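PDB 4YAC: C alpha-dehydrogenase from Sphingobium sp. SYK-6, which catalyses the oxidation of the C-alpha alcohol of lignin beta-aryl ether compounds to a ketone with NAD(+), early in the ether cleavage pathway. Local coordinates for the interface of chains A and B. Sequence-based numbering; all coordinates share one arbitrary frame. Chains: chain A/B, C alpha-dehydrogenase.

Contact 1: the interface of chains A and B. Residues chain A 148, 172, 248, 250, 259; chain B 265-266, 269.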
ATOM      1  N   PHE A 148      -5.063  -6.849   1.458  1.00 26.08           N
ATOM      2  CA  PHE A 148      -6.452  -6.705   1.021  1.00 27.59           C
ATOM      3  C   PHE A 148      -7.405  -6.421   2.177  1.00 28.63           C
ATOM      4  O   PHE A 148      -8.495  -5.884   1.967  1.00 34.46           O
ATOM      5  CB  PHE A 148      -6.930  -7.968   0.307  1.00 30.53           C
ATOM      6  CG  PHE A 148      -6.353  -8.146  -1.064  1.00 30.31           C
ATOM      7  CD1 PHE A 148      -6.969  -7.578  -2.165  1.00 36.31           C
ATOM      8  CD2 PHE A 148      -5.206  -8.894  -1.254  1.00 30.67           C
ATOM      9  CE1 PHE A 148      -6.445  -7.743  -3.431  1.00 47.06           C
ATOM     10  CE2 PHE A 148      -4.677  -9.063  -2.515  1.00 36.25           C
ATOM     11  CZ  PHE A 148      -5.298  -8.486  -3.605  1.00 44.71           C
ATOM     12  N   ARG A 172       4.585  -5.155 -12.312  1.00 28.09           N
ATOM     13  CA  ARG A 172       3.794  -5.913 -13.275  1.00 30.50           C
ATOM     14  C   ARG A 172       3.596  -5.145 -14.582  1.00 34.13           C
ATOM     15  O   ARG A 172       3.514  -5.745 -15.657  1.00 34.99           O
ATOM     16  CB  ARG A 172       2.438  -6.267 -12.667  1.00 31.55           C
ATOM     17  CG  ARG A 172       1.638  -7.266 -13.477  1.00 28.74           C
ATOM     18  CD  ARG A 172       0.224  -7.405 -12.951  1.00 32.81           C
ATOM     19  NE  ARG A 172      -0.514  -8.449 -13.658  1.00 33.59           N
ATOM     20  CZ  ARG A 172      -1.825  -8.648 -13.548  1.00 34.84           C
ATOM     21  NH1 ARG A 172      -2.557  -7.873 -12.759  1.00 36.89           N
ATOM     22  NH2 ARG A 172      -2.406  -9.624 -14.234  1.00 37.95           N
ATOM     23  N   TRP A 248      -1.198 -12.926  -9.694  1.00 43.98           N
ATOM     24  CA  TRP A 248      -1.997 -13.068  -8.480  1.00 51.37           C
ATOM     25  C   TRP A 248      -1.898 -14.478  -7.911  1.00 38.96           C
ATOM     26  O   TRP A 248      -2.550 -15.397  -8.404  1.00 42.75           O
ATOM     27  CB  TRP A 248      -3.469 -12.738  -8.747  1.00 45.81           C
ATOM     28  CG  TRP A 248      -3.736 -11.305  -9.077  1.00 34.60           C
ATOM     29  CD1 TRP A 248      -4.231 -10.814 -10.251  1.00 34.90           C
ATOM     30  CD2 TRP A 248      -3.531 -10.171  -8.224  1.00 33.81           C
ATOM     31  NE1 TRP A 248      -4.347  -9.448 -10.181  1.00 37.31           N
ATOM     32  CE2 TRP A 248      -3.922  -9.028  -8.947  1.00 38.92           C
ATOM     33  CE3 TRP A 248      -3.056 -10.012  -6.919  1.00 36.64           C
ATOM     34  CZ2 TRP A 248      -3.853  -7.744  -8.411  1.00 53.91           C
ATOM     35  CZ3 TRP A 248      -2.988  -8.736  -6.387  1.00 32.08           C
ATOM     36  CH2 TRP A 248      -3.383  -7.619  -7.134  1.00 32.68           C
ATOM     37  N   LEU A 250      -3.013 -16.096  -4.951  1.00 42.44           N
ATOM     38  CA  LEU A 250      -3.932 -15.983  -3.826  1.00 43.70           C
ATOM     39  C   LEU A 250      -4.688 -17.301  -3.675  1.00 33.62           C
ATOM     40  O   LEU A 250      -5.850 -17.400  -4.059  1.00 42.55           O
ATOM     41  CB  LEU A 250      -4.920 -14.830  -4.051  1.00 43.70           C
ATOM     42  CG  LEU A 250      -4.383 -13.535  -4.665  1.00 47.31           C
ATOM     43  CD1 LEU A 250      -5.528 -12.706  -5.218  1.00 60.03           C
ATOM     44  CD2 LEU A 250      -3.603 -12.743  -3.646  1.00 48.56           C
ATOM     45  N   GLN A 259     -14.138 -10.689  -0.387  1.00 40.75           N
ATOM     46  CA  GLN A 259     -13.441  -9.696  -1.195  1.00 38.82           C
ATOM     47  C   GLN A 259     -14.414  -8.998  -2.148  1.00 40.27           C
ATOM     48  O   GLN A 259     -14.270  -7.807  -2.425  1.00 45.50           O
ATOM     49  CB  GLN A 259     -12.293 -10.345  -1.979  1.00 37.68           C
ATOM     50  CG  GLN A 259     -11.381  -9.353  -2.693  1.00 36.44           C
ATOM     51  CD  GLN A 259     -10.780  -8.323  -1.749  1.00 40.59           C
ATOM     52  OE1 GLN A 259     -10.281  -8.663  -0.675  1.00 38.74           O
ATOM     53  NE2 GLN A 259     -10.839  -7.056  -2.142  1.00 46.51           N
TER
ATOM     54  N   GLU B 265     -10.146  -9.809 -11.682  1.00 48.91           N
ATOM     55  CA  GLU B 265      -8.862 -10.490 -11.791  1.00 43.35           C
ATOM     56  C   GLU B 265      -8.512 -11.194 -10.484  1.00 37.32           C
ATOM     57  O   GLU B 265      -8.151 -12.371 -10.477  1.00 43.31           O
ATOM     58  CB  GLU B 265      -7.755  -9.500 -12.156  1.00 41.14           C
ATOM     59  CG  GLU B 265      -7.080  -9.790 -13.480  1.00 44.97           C
ATOM     60  CD  GLU B 265      -5.925  -8.850 -13.769  1.00 57.65           C
ATOM     61  OE1 GLU B 265      -5.354  -8.288 -12.809  1.00 51.00           O
ATOM     62  OE2 GLU B 265      -5.588  -8.669 -14.957  1.00 89.95           O
ATOM     63  N   VAL B 266      -8.637 -10.461  -9.383  1.00 38.66           N
ATOM     64  CA  VAL B 266      -8.334 -10.992  -8.059  1.00 36.88           C
ATOM     65  C   VAL B 266      -9.296 -12.117  -7.687  1.00 37.92           C
ATOM     66  O   VAL B 266      -8.868 -13.186  -7.253  1.00 45.50           O
ATOM     67  CB  VAL B 266      -8.386  -9.872  -6.990  1.00 36.85           C
ATOM     68  CG1 VAL B 266      -8.378 -10.450  -5.581  1.00 36.04           C
ATOM     69  CG2 VAL B 266      -7.218  -8.912  -7.173  1.00 39.94           C
ATOM     70  N   ALA B 269      -8.541 -15.161  -9.617  1.00 43.77           N
ATOM     71  CA  ALA B 269      -7.307 -15.780  -9.146  1.00 41.69           C
ATOM     72  C   ALA B 269      -7.578 -16.632  -7.913  1.00 43.18           C
ATOM     73  O   ALA B 269      -7.110 -17.767  -7.818  1.00 46.72           O
ATOM     74  CB  ALA B 269      -6.265 -14.725  -8.842  1.00 41.51           C
TER
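B:Val266 lies against A:Trp248 and B:Glu265 meets the same indole at its edge, on one half of the two-fold interface between subunits of this short-chain dehydrogenase/reductase. The structure alone does not show whether the pair of chains in the crystal is the working dimer, although such pairing is common in the family.

The dense part is apolar. Helix 255-271 of chain B presents its side chains to strand 248-249 of chain A and to the loop residues A:Leu250 and A:Phe148. The two methyls of B:Val266 divide the work: CG1 stands anti to the backbone N (chi1 167°), and CG2, anti to the carbonyl carbon, sits over the centre of the indole's six-membered ring, 3.8 Å from its centroid. CG1 turns to the other wall, 3.7 Å from A:Leu250 CD1. One turn further along the helix, B:Ala269 CB packs on A:Trp248 CB at 3.4 Å, which leaves little slack between helix and strand.

Beside this core lies a polar clamp. The extended chain of B:Glu265 brings OE1 to A:Arg172 NH1 at 2.8 Å in a salt bridge whose hydrogen bond is nearly straight (171° at the hydrogen). A:Trp248 NE1 also donates to OE1, at 3.0 Å, with the oxygen close to the indole plane. The arginine uses the syn side and the indole the anti side, each well out of the carboxylate plane and both from the same face of it, and together they limit its rotation. The arginine's charge probably favours the ionised carboxylate.

The margins are looser. A:Arg172 NH2 makes a weak bond to B:Glu265 OE2 at 3.4 Å, the guanidinium and carboxylate planes being 51° apart. On the opposite flank A:Phe148 comes from the opposite direction to B:Val266 and brings CE1 to 4.0 Å from B:Val266 CG1, with CZ next to it. A:Gln259 buries very little surface and only skirts the same methyl.

Contact 2: the interface of chains A and B. Residues chain A 270, 273, 279, 282; chain B 251-254.
A:Arg282 and B:Glu254 are joined by a salt bridge, next to two tyrosines of chain A that lie on prolines of chain B. The patch pairs helix 277-290, the end of helix 255-271 and the loop residue A:Tyr273 of one short-chain dehydrogenase/reductase subunit with the proline-rich loop 251-254 of the other.

The arginine can be traced outward from its helix. CB and CG act as the spacer, and the bend about the CG-CD bond (chi3 -59°) swings the rest of the chain toward the loop. CD comes within 3.5 Å of B:Glu254 OE2. NE then donates to that oxygen over a short 2.5 Å. CZ sits 3.3 Å from OE2 of B:Glu254. NH2 completes the side-on grip with a bond to OE1 of B:Glu254 at 3.0 Å, so each carboxylate oxygen has its own nitrogen. Guanidinium and carboxylate planes are 25° apart, and neither bond lies flat in either group: both oxygens are met from above the carboxylate plane, and both are tilted from the guanidinium plane. The B:Glu254 chain, bent at chi2, crosses the arginine roughly at a right angle. One face of the guanidinium has B:Tyr252 CD1 over its rim, and the other has A:Tyr279 CA, which probably helps to fix its rotation.

The prolines supply the apolar half. B:Pro253 slides past A:Tyr279 in the opposite direction and sets its CB over the ring face, 3.7 Å from the centroid. Its CG is 3.4 Å from CD1 of the same ring. With CG anti to its backbone N (chi1 173°), A:Tyr279 turns this face to the proline, while NH2 of A:Arg282 lies at the ring's edge. A:Tyr273 runs alongside B:Pro251, whose CA sits over the face of the ring, offset toward its rim. A:Met270 adds a lighter contact, its CB resting 3.8 Å from the carbonyl O of B:Tyr252.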
ATOM      1  N   MET A 270     -17.815   4.999  -5.846  1.00 44.08           N
ATOM      2  CA  MET A 270     -17.605   5.661  -7.127  1.00 46.95           C
ATOM      3  C   MET A 270     -18.940   5.999  -7.782  1.00 44.72           C
ATOM      4  O   MET A 270     -19.140   7.111  -8.267  1.00 49.82           O
ATOM      5  CB  MET A 270     -16.784   4.780  -8.071  1.00 48.51           C
ATOM      6  CG  MET A 270     -15.369   4.497  -7.609  1.00 48.28           C
ATOM      7  SD  MET A 270     -14.526   3.405  -8.765  1.00 44.96           S
ATOM      8  CE  MET A 270     -12.878   3.362  -8.065  1.00 41.50           C
ATOM      9  N   TYR A 273     -21.523   9.056  -6.845  1.00 60.35           N
ATOM     10  CA  TYR A 273     -21.383  10.395  -7.412  1.00 61.09           C
ATOM     11  C   TYR A 273     -21.889  10.447  -8.856  1.00 73.90           C
ATOM     12  O   TYR A 273     -21.636  11.414  -9.571  1.00 71.74           O
ATOM     13  CB  TYR A 273     -19.921  10.846  -7.369  1.00 52.47           C
ATOM     14  CG  TYR A 273     -19.370  11.107  -5.983  1.00 67.09           C
ATOM     15  CD1 TYR A 273     -19.360  12.389  -5.451  1.00 62.64           C
ATOM     16  CD2 TYR A 273     -18.846  10.075  -5.215  1.00 69.29           C
ATOM     17  CE1 TYR A 273     -18.849  12.637  -4.190  1.00 56.97           C
ATOM     18  CE2 TYR A 273     -18.329  10.314  -3.953  1.00 73.64           C
ATOM     19  CZ  TYR A 273     -18.334  11.597  -3.446  1.00 71.29           C
ATOM     20  OH  TYR A 273     -17.825  11.841  -2.190  1.00 70.44           O
ATOM     21  N   TYR A 279     -20.297  14.579 -13.192  1.00 87.16           N
ATOM     22  CA  TYR A 279     -20.098  13.336 -13.926  1.00 81.09           C
ATOM     23  C   TYR A 279     -20.777  13.394 -15.290  1.00 79.02           C
ATOM     24  O   TYR A 279     -20.202  12.983 -16.298  1.00 70.59           O
ATOM     25  CB  TYR A 279     -20.637  12.158 -13.114  1.00 82.48           C
ATOM     26  CG  TYR A 279     -20.623  10.839 -13.847  1.00 79.64           C
ATOM     27  CD1 TYR A 279     -19.428  10.199 -14.139  1.00 88.83           C
ATOM     28  CD2 TYR A 279     -21.808  10.228 -14.240  1.00 75.27           C
ATOM     29  CE1 TYR A 279     -19.411   8.992 -14.804  1.00 91.67           C
ATOM     30  CE2 TYR A 279     -21.801   9.019 -14.907  1.00 75.61           C
ATOM     31  CZ  TYR A 279     -20.599   8.404 -15.186  1.00 82.61           C
ATOM     32  OH  TYR A 279     -20.583   7.201 -15.850  1.00 75.97           O
ATOM     33  N   ARG A 282     -18.664  15.374 -17.645  1.00 74.33           N
ATOM     34  CA  ARG A 282     -17.518  14.616 -18.129  1.00 72.66           C
ATOM     35  C   ARG A 282     -17.957  13.539 -19.127  1.00 80.91           C
ATOM     36  O   ARG A 282     -17.228  13.234 -20.071  1.00 76.78           O
ATOM     37  CB  ARG A 282     -16.752  13.989 -16.960  1.00 66.78           C
ATOM     38  CG  ARG A 282     -16.114  14.991 -16.013  1.00 66.12           C
ATOM     39  CD  ARG A 282     -15.079  14.319 -15.120  1.00 68.65           C
ATOM     40  NE  ARG A 282     -15.655  13.242 -14.317  1.00 66.86           N
ATOM     41  CZ  ARG A 282     -16.253  13.414 -13.140  1.00 72.11           C
ATOM     42  NH1 ARG A 282     -16.370  14.627 -12.613  1.00 71.07           N
ATOM     43  NH2 ARG A 282     -16.741  12.369 -12.489  1.00 79.92           N
TER
ATOM     44  N   PRO B 251     -14.739  10.374  -6.081  1.00 44.10           N
ATOM     45  CA  PRO B 251     -15.832  11.001  -6.832  1.00 51.33           C
ATOM     46  C   PRO B 251     -15.720  10.856  -8.355  1.00 59.94           C
ATOM     47  O   PRO B 251     -15.917  11.830  -9.083  1.00 73.07           O
ATOM     48  CB  PRO B 251     -15.736  12.466  -6.396  1.00 40.38           C
ATOM     49  CG  PRO B 251     -14.299  12.680  -6.111  1.00 43.58           C
ATOM     50  CD  PRO B 251     -13.760  11.365  -5.598  1.00 44.38           C
ATOM     51  N   TYR B 252     -15.436   9.643  -8.824  1.00 55.49           N
ATOM     52  CA  TYR B 252     -15.272   9.384 -10.254  1.00 52.73           C
ATOM     53  C   TYR B 252     -15.956   8.085 -10.676  1.00 46.03           C
ATOM     54  O   TYR B 252     -15.324   7.028 -10.698  1.00 56.62           O
ATOM     55  CB  TYR B 252     -13.786   9.334 -10.614  1.00 46.57           C
ATOM     56  CG  TYR B 252     -13.005  10.469 -10.006  1.00 51.54           C
ATOM     57  CD1 TYR B 252     -13.232  11.778 -10.400  1.00 73.43           C
ATOM     58  CD2 TYR B 252     -12.053  10.235  -9.026  1.00 49.00           C
ATOM     59  CE1 TYR B 252     -12.534  12.820  -9.838  1.00 72.27           C
ATOM     60  CE2 TYR B 252     -11.342  11.274  -8.462  1.00 50.88           C
ATOM     61  CZ  TYR B 252     -11.587  12.565  -8.874  1.00 69.08           C
ATOM     62  OH  TYR B 252     -10.889  13.612  -8.325  1.00107.32           O
ATOM     63  N   PRO B 253     -17.253   8.160 -11.018  1.00 49.11           N
ATOM     64  CA  PRO B 253     -17.994   6.962 -11.440  1.00 51.77           C
ATOM     65  C   PRO B 253     -17.414   6.323 -12.705  1.00 61.59           C
ATOM     66  O   PRO B 253     -17.737   5.175 -13.009  1.00 59.94           O
ATOM     67  CB  PRO B 253     -19.412   7.487 -11.695  1.00 49.95           C
ATOM     68  CG  PRO B 253     -19.487   8.802 -11.000  1.00 48.04           C
ATOM     69  CD  PRO B 253     -18.108   9.359 -10.987  1.00 42.97           C
ATOM     70  N   GLU B 254     -16.572   7.060 -13.424  1.00 61.67           N
ATOM     71  CA  GLU B 254     -15.918   6.543 -14.625  1.00 65.92           C
ATOM     72  C   GLU B 254     -15.111   5.289 -14.347  1.00 70.27           C
ATOM     73  O   GLU B 254     -15.155   4.320 -15.105  1.00 83.81           O
ATOM     74  CB  GLU B 254     -14.973   7.581 -15.222  1.00 55.48           C
ATOM     75  CG  GLU B 254     -15.569   8.926 -15.460  1.00 59.69           C
ATOM     76  CD  GLU B 254     -15.339   9.892 -14.318  1.00 69.25           C
ATOM     77  OE1 GLU B 254     -15.817   9.619 -13.201  1.00 95.09           O
ATOM     78  OE2 GLU B 254     -14.673  10.923 -14.545  1.00 78.19           O
TER

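The C-alpha centres of contact 1 and contact 2 are about 24 Å apart, yet both draw on the same stretches of sequence. In contact 1 chain A supplies strand 248-249 and the residue after it, helix 155-174, the loop residue A:Phe148 and a minor part of its own helix 255-271; chain B supplies the later turns of that helix. In contact 2 the roles are largely exchanged, with helix 277-290 of chain A added. Through the two-fold axis each patch recurs with the chains swapped, so one subunit's strand 248-249, following loop and helices 255-271 and 277-290 each take part at separate points of the interface.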